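Local coordinates for protein Blo t 1 allergen (Blomia tropicalis, PDB 5JT8) that probably acts as a papain-family cysteine protease once its propeptide is removed, and is a mite allergen with limited antibody cross-reactivity to Der p 1, at residues E104-T109 and Q229-H234; G111-N116 and D239-I244; Y186-F191 and Y327-T332. All coordinates share one frame; numbering follows the deposited sequence.

Contact 1: E104-T109 and Q229-H234; sequences EPLINT and QQLRYH. Unlike the reference sequence in segment 229-234: His234 (reference Gln).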
loop_
_atom_site.group_PDB
_atom_site.type_symbol
_atom_site.label_atom_id
_atom_site.label_comp_id
_atom_site.label_asym_id
_atom_site.label_seq_id
_atom_site.Cartn_x
_atom_site.Cartn_y
_atom_site.Cartn_z
ATOM N N GLU A 104 11.814 -18.448 -10.324
ATOM C CA GLU A 104 13.026 -18.806 -9.594
ATOM C C GLU A 104 13.424 -17.711 -8.623
ATOM O O GLU A 104 13.050 -16.557 -8.827
ATOM C CB GLU A 104 14.175 -19.069 -10.571
ATOM C CG GLU A 104 13.964 -20.289 -11.438
ATOM C CD GLU A 104 13.805 -21.545 -10.626
ATOM O OE1 GLU A 104 14.552 -21.717 -9.637
ATOM O OE2 GLU A 104 12.931 -22.367 -10.976
ATOM N N PRO A 105 14.205 -18.061 -7.575
ATOM C CA PRO A 105 14.788 -17.011 -6.730
ATOM C C PRO A 105 15.810 -16.222 -7.531
ATOM O O PRO A 105 16.138 -16.653 -8.636
ATOM C CB PRO A 105 15.477 -17.781 -5.589
ATOM C CG PRO A 105 15.108 -19.202 -5.763
ATOM C CD PRO A 105 14.647 -19.409 -7.172
ATOM N N LEU A 106 16.299 -15.105 -6.996
ATOM C CA LEU A 106 17.425 -14.403 -7.608
ATOM C C LEU A 106 18.634 -15.314 -7.720
ATOM O O LEU A 106 18.823 -16.211 -6.887
ATOM C CB LEU A 106 17.808 -13.174 -6.797
ATOM C CG LEU A 106 16.646 -12.218 -6.493
ATOM C CD1 LEU A 106 17.140 -11.039 -5.673
ATOM C CD2 LEU A 106 15.979 -11.745 -7.786
ATOM N N ILE A 107 19.450 -15.083 -8.745
ATOM C CA ILE A 107 20.773 -15.700 -8.810
ATOM C C ILE A 107 21.492 -15.343 -7.503
ATOM O O ILE A 107 21.619 -14.165 -7.145
ATOM C CB ILE A 107 21.577 -15.228 -10.054
ATOM C CG1 ILE A 107 20.980 -15.845 -11.331
ATOM C CG2 ILE A 107 23.055 -15.586 -9.919
ATOM C CD1 ILE A 107 21.430 -15.136 -12.612
ATOM N N ASN A 108 21.932 -16.376 -6.792
ATOM C CA ASN A 108 22.200 -16.275 -5.355
ATOM C C ASN A 108 23.637 -15.938 -5.037
ATOM O O ASN A 108 24.254 -16.555 -4.160
ATOM C CB ASN A 108 21.820 -17.589 -4.655
ATOM C CG ASN A 108 21.691 -17.434 -3.143
ATOM O OD1 ASN A 108 21.122 -16.455 -2.652
ATOM N ND2 ASN A 108 22.230 -18.401 -2.400
ATOM N N THR A 109 24.174 -14.950 -5.735
ATOM C CA THR A 109 25.591 -14.669 -5.609
ATOM C C THR A 109 25.887 -13.271 -5.084
ATOM O O THR A 109 27.043 -12.846 -5.073
ATOM C CB THR A 109 26.290 -14.850 -6.951
ATOM O OG1 THR A 109 25.744 -13.918 -7.895
ATOM C CG2 THR A 109 26.096 -16.285 -7.464
ATOM N N GLN A 229 9.349 -5.976 -12.757
ATOM C CA GLN A 229 9.479 -7.425 -12.598
ATOM C C GLN A 229 8.933 -7.859 -11.257
ATOM O O GLN A 229 9.315 -7.326 -10.222
ATOM C CB GLN A 229 10.941 -7.868 -12.736
ATOM C CG GLN A 229 11.173 -9.368 -12.420
ATOM C CD GLN A 229 10.605 -10.299 -13.491
ATOM O OE1 GLN A 229 10.929 -10.168 -14.676
ATOM N NE2 GLN A 229 9.754 -11.242 -13.076
ATOM N N GLN A 230 8.039 -8.833 -11.284
ATOM C CA GLN A 230 7.471 -9.380 -10.061
ATOM C C GLN A 230 8.283 -10.554 -9.603
ATOM O O GLN A 230 8.511 -11.472 -10.388
ATOM C CB GLN A 230 6.039 -9.810 -10.283
ATOM C CG GLN A 230 5.485 -10.720 -9.211
ATOM C CD GLN A 230 3.970 -10.803 -9.283
ATOM O OE1 GLN A 230 3.330 -9.932 -9.857
ATOM N NE2 GLN A 230 3.397 -11.852 -8.714
ATOM N N LEU A 231 8.720 -10.531 -8.348
ATOM C CA LEU A 231 9.553 -11.606 -7.821
ATOM C C LEU A 231 8.744 -12.898 -7.607
ATOM O O LEU A 231 7.506 -12.896 -7.588
ATOM C CB LEU A 231 10.225 -11.194 -6.502
ATOM C CG LEU A 231 11.213 -10.011 -6.440
ATOM C CD1 LEU A 231 11.847 -9.931 -5.035
ATOM C CD2 LEU A 231 12.309 -10.098 -7.501
ATOM N N ARG A 232 9.480 -13.997 -7.468
ATOM C CA ARG A 232 8.938 -15.313 -7.140
ATOM C C ARG A 232 7.998 -15.252 -5.931
ATOM O O ARG A 232 8.297 -14.564 -4.957
ATOM C CB ARG A 232 10.111 -16.264 -6.873
ATOM C CG ARG A 232 9.761 -17.571 -6.224
ATOM C CD ARG A 232 11.026 -18.333 -5.853
ATOM N NE ARG A 232 10.693 -19.506 -5.059
ATOM C CZ ARG A 232 10.781 -19.568 -3.736
ATOM N NH1 ARG A 232 11.230 -18.532 -3.041
ATOM N NH2 ARG A 232 10.440 -20.680 -3.105
ATOM N N TYR A 233 6.857 -15.938 -6.021
ATOM C CA TYR A 233 5.932 -16.094 -4.899
ATOM C C TYR A 233 6.688 -16.638 -3.694
ATOM O O TYR A 233 7.542 -17.515 -3.846
ATOM C CB TYR A 233 4.770 -17.030 -5.279
ATOM C CG TYR A 233 3.659 -17.118 -4.237
ATOM C CD1 TYR A 233 2.732 -16.089 -4.090
ATOM C CD2 TYR A 233 3.532 -18.240 -3.404
ATOM C CE1 TYR A 233 1.707 -16.164 -3.138
ATOM C CE2 TYR A 233 2.513 -18.322 -2.455
ATOM C CZ TYR A 233 1.607 -17.278 -2.325
ATOM O OH TYR A 233 0.598 -17.344 -1.386
ATOM N N HIS A 234 6.397 -16.107 -2.508
ATOM C CA HIS A 234 7.132 -16.486 -1.294
ATOM C C HIS A 234 8.634 -16.219 -1.415
ATOM O O HIS A 234 9.439 -17.058 -1.016
ATOM C CB HIS A 234 6.942 -17.977 -0.947
ATOM C CG HIS A 234 5.675 -18.289 -0.213
ATOM N ND1 HIS A 234 4.713 -17.341 0.059
ATOM C CD2 HIS A 234 5.214 -19.453 0.303
ATOM C CE1 HIS A 234 3.712 -17.907 0.712
ATOM N NE2 HIS A 234 3.990 -19.190 0.870
HETATM O O HOH W 1 12.457 -14.046 -7.976
#

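Contact 2: G111-N116 and D239-I244; sequences GSLPQN and DVMYTI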
loop_
_atom_site.group_PDB
_atom_site.type_symbol
_atom_site.label_atom_id
_atom_site.label_comp_id
_atom_site.label_asym_id
_atom_site.label_seq_id
_atom_site.Cartn_x
_atom_site.Cartn_y
_atom_site.Cartn_z
ATOM N N GLY A 111 26.599 -10.555 -2.296
ATOM C CA GLY A 111 27.467 -10.772 -1.150
ATOM C C GLY A 111 26.757 -10.807 0.187
ATOM O O GLY A 111 26.081 -11.782 0.528
ATOM N N SER A 112 26.933 -9.739 0.955
ATOM C CA SER A 112 26.298 -9.606 2.258
ATOM C C SER A 112 25.416 -8.371 2.238
ATOM O O SER A 112 25.637 -7.457 1.448
ATOM C CB SER A 112 27.342 -9.504 3.372
ATOM O OG SER A 112 28.305 -8.509 3.064
ATOM N N LEU A 113 24.414 -8.348 3.103
ATOM C CA LEU A 113 23.487 -7.231 3.144
ATOM C C LEU A 113 23.721 -6.397 4.399
ATOM O O LEU A 113 23.996 -6.946 5.463
ATOM C CB LEU A 113 22.040 -7.732 3.096
ATOM C CG LEU A 113 21.655 -8.498 1.826
ATOM C CD1 LEU A 113 20.322 -9.231 1.960
ATOM C CD2 LEU A 113 21.626 -7.550 0.643
ATOM N N PRO A 114 23.611 -5.067 4.275
ATOM C CA PRO A 114 23.755 -4.234 5.465
ATOM C C PRO A 114 22.616 -4.526 6.429
ATOM O O PRO A 114 21.522 -4.902 5.987
ATOM C CB PRO A 114 23.690 -2.806 4.918
ATOM C CG PRO A 114 23.076 -2.923 3.569
ATOM C CD PRO A 114 23.384 -4.281 3.047
ATOM N N GLN A 115 22.885 -4.390 7.720
ATOM C CA GLN A 115 21.883 -4.662 8.743
ATOM C C GLN A 115 20.709 -3.694 8.610
ATOM O O GLN A 115 19.561 -4.082 8.807
ATOM C CB GLN A 115 22.494 -4.568 10.155
ATOM C CG GLN A 115 21.487 -4.898 11.272
ATOM C CD GLN A 115 22.123 -5.062 12.656
ATOM O OE1 GLN A 115 22.732 -4.132 13.189
ATOM N NE2 GLN A 115 21.960 -6.245 13.249
ATOM N N ASN A 116 20.996 -2.436 8.282
ATOM C CA ASN A 116 19.943 -1.429 8.108
ATOM C C ASN A 116 20.020 -0.777 6.748
ATOM O O ASN A 116 21.101 -0.485 6.246
ATOM C CB ASN A 116 20.026 -0.332 9.181
ATOM C CG ASN A 116 19.964 -0.881 10.587
ATOM O OD1 ASN A 116 18.902 -1.280 11.068
ATOM N ND2 ASN A 116 21.103 -0.898 11.259
ATOM N N ASP A 239 16.245 -12.034 -0.819
ATOM C CA ASP A 239 15.964 -11.610 -2.197
ATOM C C ASP A 239 15.288 -10.240 -2.194
ATOM O O ASP A 239 15.668 -9.334 -2.939
ATOM C CB ASP A 239 15.071 -12.632 -2.932
ATOM C CG ASP A 239 15.848 -13.834 -3.425
ATOM O OD1 ASP A 239 17.035 -13.912 -3.092
ATOM O OD2 ASP A 239 15.279 -14.711 -4.126
ATOM N N VAL A 240 14.283 -10.100 -1.333
ATOM C CA VAL A 240 13.518 -8.862 -1.266
ATOM C C VAL A 240 14.422 -7.710 -0.864
ATOM O O VAL A 240 14.413 -6.682 -1.528
ATOM C CB VAL A 240 12.334 -8.976 -0.294
ATOM C CG1 VAL A 240 11.648 -7.632 -0.158
ATOM C CG2 VAL A 240 11.346 -10.017 -0.822
ATOM N N MET A 241 15.223 -7.895 0.189
ATOM C CA MET A 241 16.159 -6.858 0.654
ATOM C C MET A 241 17.161 -6.484 -0.426
ATOM O O MET A 241 17.447 -5.306 -0.659
ATOM C CB MET A 241 16.936 -7.308 1.913
ATOM C CG MET A 241 16.069 -7.550 3.153
ATOM S SD MET A 241 16.832 -8.680 4.368
ATOM C CE MET A 241 18.150 -7.668 4.965
ATOM N N TYR A 242 17.729 -7.490 -1.069
ATOM C CA TYR A 242 18.618 -7.205 -2.179
ATOM C C TYR A 242 17.930 -6.452 -3.340
ATOM O O TYR A 242 18.510 -5.528 -3.932
ATOM C CB TYR A 242 19.227 -8.490 -2.705
ATOM C CG TYR A 242 20.371 -8.162 -3.596
ATOM C CD1 TYR A 242 21.565 -7.684 -3.064
ATOM C CD2 TYR A 242 20.243 -8.242 -4.975
ATOM C CE1 TYR A 242 22.616 -7.333 -3.884
ATOM C CE2 TYR A 242 21.281 -7.908 -5.804
ATOM C CZ TYR A 242 22.468 -7.461 -5.257
ATOM O OH TYR A 242 23.508 -7.130 -6.090
ATOM N N THR A 243 16.714 -6.877 -3.683
ATOM C CA THR A 243 15.929 -6.192 -4.722
ATOM C C THR A 243 15.716 -4.727 -4.355
ATOM O O THR A 243 15.888 -3.835 -5.185
ATOM C CB THR A 243 14.578 -6.894 -4.937
ATOM O OG1 THR A 243 14.824 -8.227 -5.412
ATOM C CG2 THR A 243 13.676 -6.110 -5.934
ATOM N N ILE A 244 15.390 -4.483 -3.089
ATOM C CA ILE A 244 15.184 -3.127 -2.596
ATOM C C ILE A 244 16.464 -2.324 -2.704
ATOM O O ILE A 244 16.446 -1.164 -3.121
ATOM C CB ILE A 244 14.690 -3.139 -1.147
ATOM C CG1 ILE A 244 13.233 -3.616 -1.108
ATOM C CG2 ILE A 244 14.841 -1.751 -0.505
ATOM C CD1 ILE A 244 12.748 -3.982 0.301
#

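Contact 3: Y186-F191 and Y327-T332; sequences YSTEAF and YVTYAT. Unlike the reference sequence in segment 327-332: Tyr327 (reference Phe). With NO3 (nitrate ion), chain G.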
loop_
_atom_site.group_PDB
_atom_site.type_symbol
_atom_site.label_atom_id
_atom_site.label_comp_id
_atom_site.label_asym_id
_atom_site.label_seq_id
_atom_site.Cartn_x
_atom_site.Cartn_y
_atom_site.Cartn_z
ATOM N N TYR A 186 -4.200 -3.926 -9.709
ATOM C CA TYR A 186 -2.917 -4.596 -9.745
ATOM C C TYR A 186 -1.863 -3.563 -10.018
ATOM O O TYR A 186 -1.983 -2.812 -10.977
ATOM C CB TYR A 186 -2.919 -5.683 -10.811
ATOM C CG TYR A 186 -4.090 -6.614 -10.648
ATOM C CD1 TYR A 186 -4.062 -7.615 -9.688
ATOM C CD2 TYR A 186 -5.240 -6.480 -11.427
ATOM C CE1 TYR A 186 -5.131 -8.471 -9.510
ATOM C CE2 TYR A 186 -6.326 -7.340 -11.254
ATOM C CZ TYR A 186 -6.259 -8.332 -10.291
ATOM O OH TYR A 186 -7.310 -9.198 -10.089
ATOM N N SER A 187 -0.855 -3.495 -9.158
ATOM C CA SER A 187 0.216 -2.534 -9.353
ATOM C C SER A 187 0.999 -2.893 -10.620
ATOM O O SER A 187 1.561 -2.023 -11.260
ATOM C CB SER A 187 1.159 -2.480 -8.125
ATOM O OG SER A 187 0.554 -1.880 -6.974
ATOM N N THR A 188 1.058 -4.174 -10.974
ATOM C CA THR A 188 1.767 -4.572 -12.194
ATOM C C THR A 188 1.081 -3.954 -13.417
ATOM O O THR A 188 1.738 -3.457 -14.329
ATOM C CB THR A 188 1.830 -6.106 -12.371
ATOM O OG1 THR A 188 0.522 -6.649 -12.194
ATOM C CG2 THR A 188 2.792 -6.730 -11.345
ATOM N N GLU A 189 -0.241 -3.969 -13.399
ATOM C CA GLU A 189 -1.015 -3.361 -14.451
ATOM C C GLU A 189 -0.760 -1.863 -14.486
ATOM O O GLU A 189 -0.693 -1.274 -15.562
ATOM C CB GLU A 189 -2.484 -3.662 -14.258
ATOM C CG GLU A 189 -2.873 -5.123 -14.555
ATOM C CD GLU A 189 -2.724 -5.512 -16.027
ATOM O OE1 GLU A 189 -1.615 -5.912 -16.428
ATOM O OE2 GLU A 189 -3.715 -5.425 -16.788
ATOM N N ALA A 190 -0.578 -1.260 -13.311
ATOM C CA ALA A 190 -0.293 0.166 -13.231
ATOM C C ALA A 190 1.054 0.509 -13.871
ATOM O O ALA A 190 1.160 1.478 -14.625
ATOM C CB ALA A 190 -0.331 0.631 -11.765
ATOM N N PHE A 191 2.091 -0.276 -13.555
ATOM C CA PHE A 191 3.401 -0.076 -14.167
ATOM C C PHE A 191 3.324 -0.254 -15.671
ATOM O O PHE A 191 3.962 0.480 -16.414
ATOM C CB PHE A 191 4.430 -1.047 -13.594
ATOM C CG PHE A 191 4.857 -0.717 -12.208
ATOM C CD1 PHE A 191 5.261 0.578 -11.883
ATOM C CD2 PHE A 191 4.828 -1.683 -11.220
ATOM C CE1 PHE A 191 5.646 0.889 -10.599
ATOM C CE2 PHE A 191 5.217 -1.385 -9.925
ATOM C CZ PHE A 191 5.631 -0.102 -9.609
ATOM N N TYR A 327 3.977 -11.164 -3.084
ATOM C CA TYR A 327 3.893 -10.506 -4.384
ATOM C C TYR A 327 4.696 -9.225 -4.421
ATOM O O TYR A 327 4.148 -8.117 -4.349
ATOM C CB TYR A 327 2.439 -10.181 -4.744
ATOM C CG TYR A 327 1.510 -11.358 -4.705
ATOM C CD1 TYR A 327 1.540 -12.325 -5.707
ATOM C CD2 TYR A 327 0.590 -11.505 -3.674
ATOM C CE1 TYR A 327 0.671 -13.402 -5.682
ATOM C CE2 TYR A 327 -0.270 -12.582 -3.636
ATOM C CZ TYR A 327 -0.224 -13.528 -4.641
ATOM O OH TYR A 327 -1.084 -14.591 -4.603
ATOM N N VAL A 328 6.000 -9.376 -4.554
ATOM C CA VAL A 328 6.892 -8.248 -4.527
ATOM C C VAL A 328 7.283 -7.874 -5.955
ATOM O O VAL A 328 7.705 -8.738 -6.737
ATOM C CB VAL A 328 8.125 -8.566 -3.694
ATOM C CG1 VAL A 328 9.049 -7.360 -3.619
ATOM C CG2 VAL A 328 7.688 -9.015 -2.287
ATOM N N THR A 329 7.138 -6.593 -6.284
ATOM C CA THR A 329 7.381 -6.121 -7.644
ATOM C C THR A 329 8.243 -4.887 -7.643
ATOM O O THR A 329 7.942 -3.936 -6.928
ATOM C CB THR A 329 6.073 -5.769 -8.368
ATOM O OG1 THR A 329 5.237 -6.923 -8.436
ATOM C CG2 THR A 329 6.361 -5.239 -9.790
ATOM N N TYR A 330 9.305 -4.884 -8.447
ATOM C CA TYR A 330 10.097 -3.664 -8.613
ATOM C C TYR A 330 9.929 -3.095 -10.030
ATOM O O TYR A 330 9.425 -3.771 -10.932
ATOM C CB TYR A 330 11.582 -3.929 -8.304
ATOM C CG TYR A 330 12.321 -4.864 -9.278
ATOM C CD1 TYR A 330 12.368 -6.232 -9.058
ATOM C CD2 TYR A 330 13.002 -4.364 -10.385
ATOM C CE1 TYR A 330 13.062 -7.083 -9.917
ATOM C CE2 TYR A 330 13.711 -5.205 -11.244
ATOM C CZ TYR A 330 13.732 -6.568 -10.998
ATOM O OH TYR A 330 14.421 -7.420 -11.829
ATOM N N ALA A 331 10.316 -1.840 -10.214
ATOM C CA ALA A 331 10.244 -1.233 -11.529
ATOM C C ALA A 331 11.599 -0.676 -11.930
ATOM O O ALA A 331 12.514 -0.570 -11.106
ATOM C CB ALA A 331 9.175 -0.123 -11.563
ATOM N N THR A 332 11.702 -0.308 -13.199
ATOM C CA THR A 332 12.943 0.145 -13.797
ATOM C C THR A 332 12.670 1.366 -14.663
ATOM O O THR A 332 11.778 1.320 -15.523
ATOM C CB THR A 332 13.560 -0.960 -14.670
ATOM O OG1 THR A 332 13.774 -2.121 -13.860
ATOM C CG2 THR A 332 14.874 -0.493 -15.275
HETATM N N NO3 G . 0.465 -6.629 -8.347
HETATM O O1 NO3 G . 1.067 -5.540 -8.125
HETATM O O2 NO3 G . -0.524 -6.618 -9.124
HETATM O O3 NO3 G . 0.851 -7.713 -7.805
#

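Contact 1: E104-T109 and Q229-H234
Arg232 contributes the most surface to this contact, and it does so with its aliphatic shaft, which lies against the backbone where Glu104 joins Pro105. Its CG stands anti to the backbone N (chi1 167°) and the chain then runs extended to NE, laying the methylenes along that peptide. CB sits 3.5 Å from Glu104 O, and CD comes within 3.6 Å of Pro105 N. The proline nitrogen carries no hydrogen, so a methylene can rest beside it without masking a donor. A long, flexible side chain suits this edge of the protein, covering a neighbour with carbon while keeping its charge at the tip. The Glu104 carboxylate does not pair with that charge: Glu104 OE1 is 6.4 Å from Arg232 NE, so any attraction is long-range.

The backbones are joined through a water that donates to Glu104 O at 2.7 Å and accepts from Arg232 N at 3.0 Å. Deeper in, the two leucines touch by single methyl groups, Leu106 CD2 lying 4.0 Å from Leu231 CD2, branched apolar ends that suit the more buried side, where Leu231 lies.

Helix 237-247 borders both segments: Asp239 accepts a hydrogen bond from Leu106 N, and Thr243 touches both leucines. Leu231, just past strand 227-230, keeps a backbone bond to Val328 ahead of strand 329-332.

Contact 2: G111-N116 and D239-I244
Leu113 turns its CG beside its own backbone N (chi1 -62°), which sends the forked end of the side chain onto helix 237-247, where Met241 and Tyr242 receive one methyl each. Met241 bends at its last torsion (chi3 70°) and brings its terminal methyl round to the leucine. Leu113 CD1 thus lies 3.9 Å from Met241 CB and 4.0 Å from Met241 CE. The second branch, CD2, meets the tyrosine at the ring edge, in the plane, 3.7 Å from Tyr242 CD1; it does not lie over a face.

Each residue type fits its task. Leucine offers two methyls to two consecutive helix positions, the pliable thioether of methionine follows the surface it is given, and the flat, rigid tyrosine ring gives a methyl a firm edge to rest against while still having a face to stack on Tyr110. Met241 also reaches Trp288 and Trp297 of the neighbouring sheet strands.

No hydrogen bond passes between 111-116 and 239-244. Their attraction is therefore one of dispersion and the hydrophobic effect, so the fit depends on the shapes of the three side chains, while polar fastening of this loop falls to other partners, such as Trp288 NE1 bonding to Pro114 O.

Contact 3: Y186-F191 and Y327-T332
Phe191 and Ala331 meet in a CH-pi contact: the Ala331 methyl lies over one face of the phenyl ring, displaced toward its rim, with CB 4.0 Å from the Phe191 ring centroid and 19° off the ring normal. A side chain of one carbon lets the broad ring settle close to the strand.

Van der Waals contact continues along the strand at Thr329. Its CG2 approaches the same ring obliquely, 4.0 Å from Phe191 CE2, as the two side chains run alongside one another, pointing opposite ways. Thr329 OG1 faces a methyl instead, 3.8 Å from Thr188 CG2. Beta-branched threonine thus serves two helix residues with its two branches.

The elements are nearly parallel, 6° between helix 187-191 and strand 329-332, with axes 9.8 Å apart. This is the papain fold, in which the C-terminal strand crosses back to the helical domain. Phe191 also touches Ala142 and Val145 of helix 139-154, the long helix that follows the modified Cys137.

No hydrogen bond crosses between the segments; the polar interactions here are those of the 186-191 side with a nitrate, probably from the crystallisation liquor, at the start of the helix. Thr188 N gives weak hydrogen bonds to nitrate O1 at 3.2 Å and, almost straight, to nitrate O2 at 3.4 Å. With chi1 49°, Thr188 OG1 is directed to nitrate O2 at 3.2 Å, though that proton has another acceptor within reach. The partial positive charge of a helix N-terminus would probably favour an anion here. Nitrate O2 also lies at the edge of the Tyr186 ring, in its plane.

In the fold
All three contacts lie on one side of the chain's centre. Contacts 1 and 2 have centres about 13 Å apart, contacts 1 and 3 about 14 Å, and contacts 2 and 3 about 20 Å. In chain order come 104-109, 111-116, 186-191, 229-234, 239-244 and 327-332, so every pair of contacts interlaces. Helix 237-247 carries one segment of contact 2 and borders contact 1; the antiparallel pair of strands 227-230 and 329-332 links contacts 1 and 3. Between contacts 2 and 3, Thr243 packs on Tyr330. Through these shared elements the loop between helix 94-100 and strand 117-118 and the C-terminal strand are packed against the same region.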